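Local coordinates for protein nadb-ler3 (Gallus gallus, PDB 3WXB) that reduces carbonyl compounds with NAD(P)H as the hydride donor, as a Rossmann-fold member of the short-chain dehydrogenase/reductase family, at residues A[43-48]-A[249-254]; A[178-181]-A[187-190]; A[228-233]-A[239-244]. All coordinates share one frame; numbering follows the deposited sequence.

Contact 1: residues A[43-48]-A[249-254]; sequences VQHLLA and ESVGGM
Across segments 43-48 and 249-254 the nearest CA atoms are those of H45 and G252, 7.0 Å apart, where helices 37-47 and 247-260 run past each other. In the Rossmann fold of the short-chain dehydrogenases these helices lie on the same side of the parallel sheet: the first follows strand 28-31, the second precedes strand 269-271. The contact is small, 126 Å² in all, and rests on one aromatic ring laid against an aliphatic branch. H45 has CG anti to its carbonyl carbon (chi1 -77°), which carries the imidazole out toward the second helix. V251 meets it with CG2 alone, seated over one face of the ring toward its rim. This methyl, V251 CG2, lies 3.4 Å from H45 CG, and its distance to the ring centroid is 3.7 Å along a line 25° off the ring normal, a CH-pi contact. The polar end of the histidine is occupied elsewhere: NE2 is hydrogen-bonded to OD1 of D248, so the helix that supplies the methyl also holds the polar end of the ring. That bond is likely to fix the rotation of the imidazole. V251 also packs on I38, an NADPH-binding residue, while M254 packs on I38 and F42, a second meeting of the same two helices. V43 turns away from this interface to pack on strand 55-60 and helix 69-77. G252 completes the contact with its backbone: its CA lies 3.9 Å from H45 ND1, in an oblique approach.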
loop_
_atom_site.group_PDB
_atom_site.type_symbol
_atom_site.label_atom_id
_atom_site.label_comp_id
_atom_site.label_asym_id
_atom_site.label_seq_id
_atom_site.Cartn_x
_atom_site.Cartn_y
_atom_site.Cartn_z
ATOM N N VAL A 43 -15.865 -1.641 20.810
ATOM C CA VAL A 43 -17.004 -2.451 21.333
ATOM C C VAL A 43 -17.656 -1.805 22.542
ATOM O O VAL A 43 -18.900 -1.639 22.557
ATOM C CB VAL A 43 -16.627 -3.945 21.554
ATOM C CG1 VAL A 43 -17.693 -4.676 22.402
ATOM C CG2 VAL A 43 -16.515 -4.603 20.154
ATOM N N GLN A 44 -16.842 -1.428 23.516
ATOM C CA GLN A 44 -17.321 -0.781 24.738
ATOM C C GLN A 44 -18.054 0.553 24.438
ATOM O O GLN A 44 -19.075 0.884 25.047
ATOM C CB GLN A 44 -16.134 -0.486 25.669
ATOM C CG GLN A 44 -15.325 -1.758 26.135
ATOM C CD GLN A 44 -14.086 -1.402 26.840
ATOM O OE1 GLN A 44 -13.385 -0.426 26.478
ATOM N NE2 GLN A 44 -13.766 -2.177 27.884
ATOM N N HIS A 45 -17.485 1.356 23.530
ATOM C CA HIS A 45 -18.093 2.645 23.190
ATOM C C HIS A 45 -19.358 2.477 22.395
ATOM O O HIS A 45 -20.356 3.244 22.610
ATOM C CB HIS A 45 -17.075 3.575 22.500
ATOM C CG HIS A 45 -16.115 4.203 23.461
ATOM N ND1 HIS A 45 -16.093 5.557 23.721
ATOM C CD2 HIS A 45 -15.133 3.661 24.219
ATOM C CE1 HIS A 45 -15.132 5.823 24.601
ATOM N NE2 HIS A 45 -14.544 4.683 24.922
ATOM N N LEU A 46 -19.362 1.489 21.492
ATOM C CA LEU A 46 -20.576 1.204 20.722
ATOM C C LEU A 46 -21.705 0.747 21.635
ATOM O O LEU A 46 -22.880 1.091 21.403
ATOM C CB LEU A 46 -20.363 0.131 19.673
ATOM C CG LEU A 46 -20.009 0.419 18.188
ATOM C CD1 LEU A 46 -20.126 1.878 17.694
ATOM C CD2 LEU A 46 -18.705 -0.264 17.729
ATOM N N LEU A 47 -21.351 -0.054 22.644
ATOM C CA LEU A 47 -22.377 -0.570 23.561
ATOM C C LEU A 47 -22.943 0.541 24.415
ATOM O O LEU A 47 -24.103 0.491 24.772
ATOM C CB LEU A 47 -21.826 -1.734 24.405
ATOM C CG LEU A 47 -21.504 -3.001 23.598
ATOM C CD1 LEU A 47 -20.609 -3.965 24.424
ATOM C CD2 LEU A 47 -22.777 -3.683 23.137
ATOM N N ALA A 48 -22.102 1.517 24.746
ATOM C CA ALA A 48 -22.452 2.649 25.570
ATOM C C ALA A 48 -23.097 3.844 24.794
ATOM O O ALA A 48 -23.184 4.948 25.342
ATOM C CB ALA A 48 -21.211 3.124 26.302
ATOM N N GLU A 249 -9.978 7.949 24.574
ATOM C CA GLU A 249 -9.865 9.236 23.868
ATOM C C GLU A 249 -9.877 9.014 22.354
ATOM O O GLU A 249 -10.554 9.713 21.599
ATOM C CB GLU A 249 -8.563 9.927 24.261
ATOM C CG GLU A 249 -8.552 10.572 25.684
ATOM C CD GLU A 249 -7.160 11.004 26.121
ATOM O OE1 GLU A 249 -6.128 10.486 25.609
ATOM O OE2 GLU A 249 -7.073 11.877 27.006
ATOM N N SER A 250 -9.113 8.002 21.913
ATOM C CA SER A 250 -8.980 7.707 20.488
ATOM C C SER A 250 -10.339 7.236 19.989
ATOM O O SER A 250 -10.850 7.764 19.008
ATOM C CB SER A 250 -7.885 6.628 20.249
ATOM O OG SER A 250 -8.066 6.040 18.958
ATOM N N VAL A 251 -10.931 6.211 20.606
ATOM C CA VAL A 251 -12.212 5.778 20.088
ATOM C C VAL A 251 -13.389 6.719 20.291
ATOM O O VAL A 251 -14.248 6.748 19.448
ATOM C CB VAL A 251 -12.606 4.260 20.260
ATOM C CG1 VAL A 251 -11.435 3.302 20.600
ATOM C CG2 VAL A 251 -13.910 4.039 20.924
ATOM N N GLY A 252 -13.422 7.446 21.409
ATOM C CA GLY A 252 -14.502 8.461 21.636
ATOM C C GLY A 252 -14.389 9.495 20.538
ATOM O O GLY A 252 -15.392 9.881 19.954
ATOM N N GLY A 253 -13.157 9.899 20.207
ATOM C CA GLY A 253 -12.918 10.817 19.097
ATOM C C GLY A 253 -13.373 10.252 17.756
ATOM O O GLY A 253 -14.132 10.928 17.016
ATOM N N MET A 254 -12.909 9.026 17.402
ATOM C CA MET A 254 -13.302 8.432 16.131
ATOM C C MET A 254 -14.810 8.310 15.933
ATOM O O MET A 254 -15.334 8.415 14.812
ATOM C CB MET A 254 -12.601 7.051 15.887
ATOM C CG MET A 254 -11.042 7.260 15.561
ATOM S SD MET A 254 -10.321 5.650 15.157
ATOM C CE MET A 254 -10.232 4.915 16.821
#

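Contact 2: residues A[178-181]-A[187-190]; sequences SSTA and LYLW. With NDP (NADPH dihydro-nicotinamide-adenine-dinucleotide phosphate), chain C; EDO (1,2-ethanediol), chain D.
T180 and A181 meet Y188 where the chain turns back on itself between strand 173-177 and helix 196-216, beside the nicotinamide. The first segment enters at S178, whose carbonyl O lies 3.2 Å from NADPH C6N; its OG is hydrogen-bonded to N206. Next comes S179, with OG anti to the backbone N (chi1 -177°). S179 OG accepts from A181 N at 3.0 Å, an ST turn, and shares a 2.5 Å hydrogen bond with O2 of a bound ethanediol. Y198 bonds the same ethanediol, and S179 stands where the family's active-site serine is expected, so the diol probably marks the place of the substrate. T180 gives the link across: its O accepts from Y188 N at 3.3 Å, nearly straight at 168°, though the donor stands above the carbonyl plane. T180 OG1, in the crowded position between N and C, approaches the tyrosine ring obliquely, 3.1 Å from Y188 CD2. A181 follows with its N near the plane of that ring, at the edge, and its CB 3.9 Å from Y188 O, an oxygen hydrogen-bonded to R199. Residues 187-190 form a type II turn. One peptide group thus serves both sides: the N-H of the T180-A181 peptide bonds to S179 OG and its C=O accepts from Y188 N, so the setting of the serine is probably coupled to this loop.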
loop_
_atom_site.group_PDB
_atom_site.type_symbol
_atom_site.label_atom_id
_atom_site.label_comp_id
_atom_site.label_asym_id
_atom_site.label_seq_id
_atom_site.Cartn_x
_atom_site.Cartn_y
_atom_site.Cartn_z
ATOM N N SER A 178 -6.428 2.988 9.742
ATOM C CA SER A 178 -5.174 3.085 9.037
ATOM C C SER A 178 -4.206 3.788 9.968
ATOM O O SER A 178 -4.405 3.754 11.179
ATOM C CB SER A 178 -5.399 3.857 7.737
ATOM O OG SER A 178 -4.265 3.838 6.878
ATOM N N SER A 179 -3.213 4.486 9.440
ATOM C CA SER A 179 -2.201 5.129 10.272
ATOM C C SER A 179 -1.503 6.196 9.453
ATOM O O SER A 179 -1.257 6.001 8.260
ATOM C CB SER A 179 -1.108 4.125 10.705
ATOM O OG SER A 179 -0.216 4.811 11.556
ATOM N N THR A 180 -1.134 7.296 10.080
ATOM C CA THR A 180 -0.281 8.302 9.431
ATOM C C THR A 180 1.153 7.775 9.319
ATOM O O THR A 180 1.967 8.359 8.593
ATOM C CB THR A 180 -0.255 9.681 10.188
ATOM O OG1 THR A 180 -0.020 9.463 11.579
ATOM C CG2 THR A 180 -1.570 10.430 10.035
ATOM N N ALA A 181 1.464 6.651 9.975
ATOM C CA ALA A 181 2.728 5.937 9.637
ATOM C C ALA A 181 2.662 5.491 8.179
ATOM O O ALA A 181 3.704 5.389 7.558
ATOM C CB ALA A 181 2.955 4.721 10.544
ATOM N N LEU A 187 4.953 10.326 7.029
ATOM C CA LEU A 187 5.865 9.273 7.495
ATOM C C LEU A 187 6.013 9.342 8.998
ATOM O O LEU A 187 7.113 9.426 9.515
ATOM C CB LEU A 187 7.238 9.472 6.852
ATOM C CG LEU A 187 8.029 8.364 6.157
ATOM C CD1 LEU A 187 9.515 8.330 6.506
ATOM C CD2 LEU A 187 7.386 7.039 6.119
ATOM N N TYR A 188 4.884 9.267 9.702
ATOM C CA TYR A 188 4.813 9.570 11.125
ATOM C C TYR A 188 5.655 8.549 11.916
ATOM O O TYR A 188 5.642 7.341 11.575
ATOM C CB TYR A 188 3.334 9.454 11.557
ATOM C CG TYR A 188 2.986 9.784 12.987
ATOM C CD1 TYR A 188 3.431 10.977 13.587
ATOM C CD2 TYR A 188 2.119 8.938 13.726
ATOM C CE1 TYR A 188 3.072 11.307 14.903
ATOM C CE2 TYR A 188 1.725 9.259 15.042
ATOM C CZ TYR A 188 2.215 10.449 15.631
ATOM O OH TYR A 188 1.861 10.775 16.940
ATOM N N LEU A 189 6.347 9.026 12.943
ATOM C CA LEU A 189 7.092 8.159 13.911
ATOM C C LEU A 189 8.299 7.441 13.329
ATOM O O LEU A 189 8.751 6.406 13.858
ATOM C CB LEU A 189 6.150 7.176 14.629
ATOM C CG LEU A 189 5.170 7.880 15.635
ATOM C CD1 LEU A 189 4.069 6.903 16.214
ATOM C CD2 LEU A 189 5.950 8.570 16.790
ATOM N N TRP A 190 8.841 8.002 12.244
ATOM C CA TRP A 190 10.006 7.410 11.532
ATOM C C TRP A 190 11.214 7.138 12.458
ATOM O O TRP A 190 11.849 6.117 12.358
ATOM C CB TRP A 190 10.451 8.312 10.354
ATOM C CG TRP A 190 11.678 7.729 9.639
ATOM C CD1 TRP A 190 12.975 8.139 9.776
ATOM C CD2 TRP A 190 11.718 6.536 8.808
ATOM N NE1 TRP A 190 13.803 7.341 9.000
ATOM C CE2 TRP A 190 13.058 6.361 8.394
ATOM C CE3 TRP A 190 10.736 5.676 8.291
ATOM C CZ2 TRP A 190 13.448 5.329 7.540
ATOM C CZ3 TRP A 190 11.121 4.646 7.437
ATOM C CH2 TRP A 190 12.466 4.476 7.078
HETATM P PA NDP C . -3.204 -4.334 19.172
HETATM O O1A NDP C . -1.915 -4.979 18.780
HETATM O O2A NDP C . -3.319 -3.896 20.504
HETATM O O5B NDP C . -4.374 -5.221 18.892
HETATM C C5B NDP C . -4.376 -5.989 17.655
HETATM C C4B NDP C . -5.728 -6.597 17.511
HETATM O O4B NDP C . -5.917 -7.176 16.106
HETATM C C3B NDP C . -5.953 -7.802 18.456
HETATM O O3B NDP C . -7.429 -7.891 18.630
HETATM C C2B NDP C . -5.494 -8.979 17.578
HETATM O O2B NDP C . -6.013 -10.261 17.994
HETATM C C1B NDP C . -6.115 -8.591 16.207
HETATM N N9A NDP C . -5.375 -9.347 15.061
HETATM C C8A NDP C . -4.085 -9.274 14.646
HETATM N N7A NDP C . -3.917 -10.150 13.636
HETATM C C5A NDP C . -5.028 -10.856 13.510
HETATM C C6A NDP C . -5.379 -11.846 12.671
HETATM N N6A NDP C . -4.469 -12.314 11.798
HETATM N N1A NDP C . -6.625 -12.349 12.702
HETATM C C2A NDP C . -7.562 -11.828 13.558
HETATM N N3A NDP C . -7.178 -10.821 14.433
HETATM C C4A NDP C . -5.944 -10.334 14.358
HETATM O O3 NDP C . -3.339 -3.119 18.075
HETATM P PN NDP C . -4.159 -1.751 18.333
HETATM O O1N NDP C . -3.207 -0.749 18.794
HETATM O O2N NDP C . -5.417 -2.013 19.058
HETATM O O5D NDP C . -4.452 -1.435 16.759
HETATM C C5D NDP C . -5.717 -1.642 16.099
HETATM C C4D NDP C . -5.655 -0.943 14.732
HETATM O O4D NDP C . -5.294 0.416 14.921
HETATM C C3D NDP C . -4.495 -1.572 13.907
HETATM O O3D NDP C . -4.996 -1.669 12.578
HETATM C C2D NDP C . -3.387 -0.603 13.985
HETATM O O2D NDP C . -2.540 -0.665 12.840
HETATM C C1D NDP C . -4.127 0.711 14.068
HETATM N N1N NDP C . -3.276 1.776 14.660
HETATM C C2N NDP C . -2.798 1.724 15.978
HETATM C C3N NDP C . -2.003 2.760 16.482
HETATM C C7N NDP C . -1.548 2.783 17.813
HETATM O O7N NDP C . -0.823 3.709 18.184
HETATM N N7N NDP C . -2.040 1.833 18.667
HETATM C C4N NDP C . -1.634 3.834 15.646
HETATM C C5N NDP C . -2.080 3.916 14.321
HETATM C C6N NDP C . -2.878 2.885 13.798
HETATM P P2B NDP C . -5.134 -11.221 19.012
HETATM O O1X NDP C . -5.743 -12.491 18.589
HETATM O O2X NDP C . -5.457 -10.641 20.324
HETATM O O3X NDP C . -3.727 -11.051 18.561
HETATM C C1 EDO D . 1.829 2.634 15.309
HETATM O O1 EDO D . 3.274 2.492 15.478
HETATM C C2 EDO D . 1.562 3.939 14.547
HETATM O O2 EDO D . 0.761 3.434 13.441
#

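Contact 3: residues A[228-233]-A[239-244]; sequences PGWVKT and LEDKSR. With NDP (NADPH dihydro-nicotinamide-adenine-dinucleotide phosphate), chain C.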
loop_
_atom_site.group_PDB
_atom_site.type_symbol
_atom_site.label_atom_id
_atom_site.label_comp_id
_atom_site.label_asym_id
_atom_site.label_seq_id
_atom_site.Cartn_x
_atom_site.Cartn_y
_atom_site.Cartn_z
ATOM N N PRO A 228 -6.094 6.675 14.299
ATOM C CA PRO A 228 -6.618 6.659 15.671
ATOM C C PRO A 228 -5.758 7.430 16.601
ATOM O O PRO A 228 -6.097 7.582 17.753
ATOM C CB PRO A 228 -6.631 5.170 16.028
ATOM C CG PRO A 228 -5.484 4.618 15.219
ATOM C CD PRO A 228 -5.465 5.360 13.936
ATOM N N GLY A 229 -4.663 7.957 16.100
ATOM C CA GLY A 229 -3.735 8.661 16.948
ATOM C C GLY A 229 -2.625 7.665 17.352
ATOM O O GLY A 229 -2.593 6.551 16.868
ATOM N N TRP A 230 -1.710 8.072 18.214
ATOM C CA TRP A 230 -0.729 7.139 18.776
ATOM C C TRP A 230 -1.258 6.643 20.122
ATOM O O TRP A 230 -1.150 7.340 21.173
ATOM C CB TRP A 230 0.588 7.857 18.913
ATOM C CG TRP A 230 1.756 6.999 19.395
ATOM C CD1 TRP A 230 1.791 5.625 19.491
ATOM C CD2 TRP A 230 3.042 7.461 19.797
ATOM N NE1 TRP A 230 3.016 5.220 19.949
ATOM C CE2 TRP A 230 3.809 6.320 20.131
ATOM C CE3 TRP A 230 3.629 8.733 19.915
ATOM C CZ2 TRP A 230 5.120 6.412 20.604
ATOM C CZ3 TRP A 230 4.913 8.822 20.371
ATOM C CH2 TRP A 230 5.659 7.661 20.706
ATOM N N VAL A 231 -1.790 5.434 20.091
ATOM C CA VAL A 231 -2.701 4.974 21.109
ATOM C C VAL A 231 -1.947 4.052 22.066
ATOM O O VAL A 231 -1.138 3.255 21.623
ATOM C CB VAL A 231 -3.974 4.292 20.545
ATOM C CG1 VAL A 231 -5.062 4.153 21.689
ATOM C CG2 VAL A 231 -4.616 5.085 19.286
ATOM N N LYS A 232 -2.239 4.207 23.361
ATOM C CA LYS A 232 -1.674 3.390 24.442
ATOM C C LYS A 232 -2.250 1.960 24.410
ATOM O O LYS A 232 -3.247 1.658 25.057
ATOM C CB LYS A 232 -1.845 4.146 25.791
ATOM C CG LYS A 232 -2.989 3.659 26.821
ATOM C CD LYS A 232 -4.436 3.249 26.242
ATOM C CE LYS A 232 -5.488 3.312 27.319
ATOM N NZ LYS A 232 -4.834 3.652 28.687
ATOM N N THR A 233 -1.648 1.098 23.579
ATOM C CA THR A 233 -2.113 -0.278 23.391
ATOM C C THR A 233 -0.834 -1.100 23.327
ATOM O O THR A 233 0.255 -0.518 23.348
ATOM C CB THR A 233 -2.828 -0.485 22.059
ATOM O OG1 THR A 233 -1.866 -0.384 20.984
ATOM C CG2 THR A 233 -4.032 0.504 21.884
ATOM N N LEU A 239 5.830 3.984 25.570
ATOM C CA LEU A 239 6.564 5.249 25.662
ATOM C C LEU A 239 5.644 6.423 26.155
ATOM O O LEU A 239 4.583 6.688 25.564
ATOM C CB LEU A 239 7.198 5.570 24.293
ATOM C CG LEU A 239 8.535 6.315 24.094
ATOM C CD1 LEU A 239 8.771 6.496 22.604
ATOM C CD2 LEU A 239 8.645 7.676 24.798
ATOM N N GLU A 240 6.049 7.056 27.270
ATOM C CA GLU A 240 5.438 8.251 27.851
ATOM C C GLU A 240 5.601 9.418 26.858
ATOM O O GLU A 240 6.727 9.788 26.493
ATOM C CB GLU A 240 6.112 8.552 29.214
ATOM C CG GLU A 240 7.717 8.729 29.207
ATOM C CD GLU A 240 8.634 7.418 28.965
ATOM O OE1 GLU A 240 8.168 6.240 28.923
ATOM O OE2 GLU A 240 9.878 7.600 28.824
ATOM N N ASP A 241 4.492 9.971 26.369
ATOM C CA ASP A 241 4.579 11.059 25.390
ATOM C C ASP A 241 3.293 11.893 25.370
ATOM O O ASP A 241 2.180 11.357 25.257
ATOM C CB ASP A 241 4.945 10.516 23.978
ATOM C CG ASP A 241 5.162 11.628 22.937
ATOM O OD1 ASP A 241 6.304 12.053 22.711
ATOM O OD2 ASP A 241 4.193 12.101 22.323
ATOM N N LYS A 242 3.477 13.203 25.480
ATOM C CA LYS A 242 2.391 14.181 25.380
ATOM C C LYS A 242 1.413 13.934 24.212
ATOM O O LYS A 242 0.235 14.270 24.316
ATOM C CB LYS A 242 2.970 15.607 25.269
ATOM C CG LYS A 242 3.501 16.045 23.876
ATOM C CD LYS A 242 3.790 17.566 23.831
ATOM C CE LYS A 242 2.621 18.373 24.459
ATOM N NZ LYS A 242 2.737 19.848 24.310
ATOM N N SER A 243 1.917 13.377 23.108
ATOM C CA SER A 243 1.096 13.134 21.907
ATOM C C SER A 243 0.144 11.985 22.067
ATOM O O SER A 243 -0.788 11.863 21.287
ATOM C CB SER A 243 1.963 12.812 20.701
ATOM O OG SER A 243 2.365 13.997 20.097
ATOM N N ARG A 244 0.389 11.120 23.041
ATOM C CA ARG A 244 -0.382 9.876 23.146
ATOM C C ARG A 244 -1.798 10.024 23.639
ATOM O O ARG A 244 -2.097 10.813 24.533
ATOM C CB ARG A 244 0.377 8.876 23.999
ATOM C CG ARG A 244 1.655 8.576 23.298
ATOM C CD ARG A 244 1.529 7.265 22.599
ATOM N NE ARG A 244 2.336 6.408 23.375
ATOM C CZ ARG A 244 2.201 5.116 23.537
ATOM N NH1 ARG A 244 1.225 4.417 22.970
ATOM N NH2 ARG A 244 3.080 4.549 24.331
HETATM P PA NDP C . -3.204 -4.334 19.172
HETATM O O1A NDP C . -1.915 -4.979 18.780
HETATM O O2A NDP C . -3.319 -3.896 20.504
HETATM O O5B NDP C . -4.374 -5.221 18.892
HETATM C C5B NDP C . -4.376 -5.989 17.655
HETATM C C4B NDP C . -5.728 -6.597 17.511
HETATM O O4B NDP C . -5.917 -7.176 16.106
HETATM C C3B NDP C . -5.953 -7.802 18.456
HETATM O O3B NDP C . -7.429 -7.891 18.630
HETATM C C2B NDP C . -5.494 -8.979 17.578
HETATM O O2B NDP C . -6.013 -10.261 17.994
HETATM C C1B NDP C . -6.115 -8.591 16.207
HETATM N N9A NDP C . -5.375 -9.347 15.061
HETATM C C8A NDP C . -4.085 -9.274 14.646
HETATM N N7A NDP C . -3.917 -10.150 13.636
HETATM C C5A NDP C . -5.028 -10.856 13.510
HETATM C C6A NDP C . -5.379 -11.846 12.671
HETATM N N6A NDP C . -4.469 -12.314 11.798
HETATM N N1A NDP C . -6.625 -12.349 12.702
HETATM C C2A NDP C . -7.562 -11.828 13.558
HETATM N N3A NDP C . -7.178 -10.821 14.433
HETATM C C4A NDP C . -5.944 -10.334 14.358
HETATM O O3 NDP C . -3.339 -3.119 18.075
HETATM P PN NDP C . -4.159 -1.751 18.333
HETATM O O1N NDP C . -3.207 -0.749 18.794
HETATM O O2N NDP C . -5.417 -2.013 19.058
HETATM O O5D NDP C . -4.452 -1.435 16.759
HETATM C C5D NDP C . -5.717 -1.642 16.099
HETATM C C4D NDP C . -5.655 -0.943 14.732
HETATM O O4D NDP C . -5.294 0.416 14.921
HETATM C C3D NDP C . -4.495 -1.572 13.907
HETATM O O3D NDP C . -4.996 -1.669 12.578
HETATM C C2D NDP C . -3.387 -0.603 13.985
HETATM O O2D NDP C . -2.540 -0.665 12.840
HETATM C C1D NDP C . -4.127 0.711 14.068
HETATM N N1N NDP C . -3.276 1.776 14.660
HETATM C C2N NDP C . -2.798 1.724 15.978
HETATM C C3N NDP C . -2.003 2.760 16.482
HETATM C C7N NDP C . -1.548 2.783 17.813
HETATM O O7N NDP C . -0.823 3.709 18.184
HETATM N N7N NDP C . -2.040 1.833 18.667
HETATM C C4N NDP C . -1.634 3.834 15.646
HETATM C C5N NDP C . -2.080 3.916 14.321
HETATM C C6N NDP C . -2.878 2.885 13.798
HETATM P P2B NDP C . -5.134 -11.221 19.012
HETATM O O1X NDP C . -5.743 -12.491 18.589
HETATM O O2X NDP C . -5.457 -10.641 20.324
HETATM O O3X NDP C . -3.727 -11.051 18.561
HETATM O O HOH W 1 -1.959 10.666 19.237
#
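The nicotinamide end of the NADPH pocket is walled by the loop that W230 and R244 pin together. The guanidinium of R244 lies nearly flat on the indole, planes 19° apart, with CZ 4.0 Å from the centroid of the W230 five-membered ring, a cation-pi stack. Bends at chi2 and chi3 fold the arginine back over this face. At the indole edge, L239 CD1 sits 3.8 Å from W230 CH2. The sequence here carries the PG motif of short-chain dehydrogenases, and the residues after it hold the cofactor: V231 N donates to carboxamide O7N of NADPH at 2.7 Å, and T233 OG1 donates to phosphate O1N at 2.6 Å. R244 grips L239 O side-on with two nitrogens, NE at 3.1 Å and NH2 at 2.9 Å, and NH2 also binds G237 O. W230 NE1 is hydrogen-bonded to G236 O. With an alanine here, the R244 guanidinium would probably lose the surface it stacks on and G236 O its indole donor, leaving a gap beside L239. A water joins the backbones, accepting from W230 N at 2.8 Å and donating to S243 O.

In the fold
Contact 2 is the buried one; contacts 1 and 3 are partly buried, and contact 3 has exposed residues at its rim, in both its segments. Contact 1 joins two regular helices by a CH-pi touch; contacts 2 and 3 fold loops back beside NADPH, the one with a backbone hydrogen bond, the other with a cation-pi stack. Contacts 2 and 3 adjoin each other, their centres about 12 Å apart: Y188 and L189 pack on W230, and S178 O meets P228. Contact 1 reaches contact 3 through S250 OG, probably hydrogen-bonded to P228 O, and through M254 on the same proline, but does not touch contact 2. Loop 228-233 therefore lies against both other contacts.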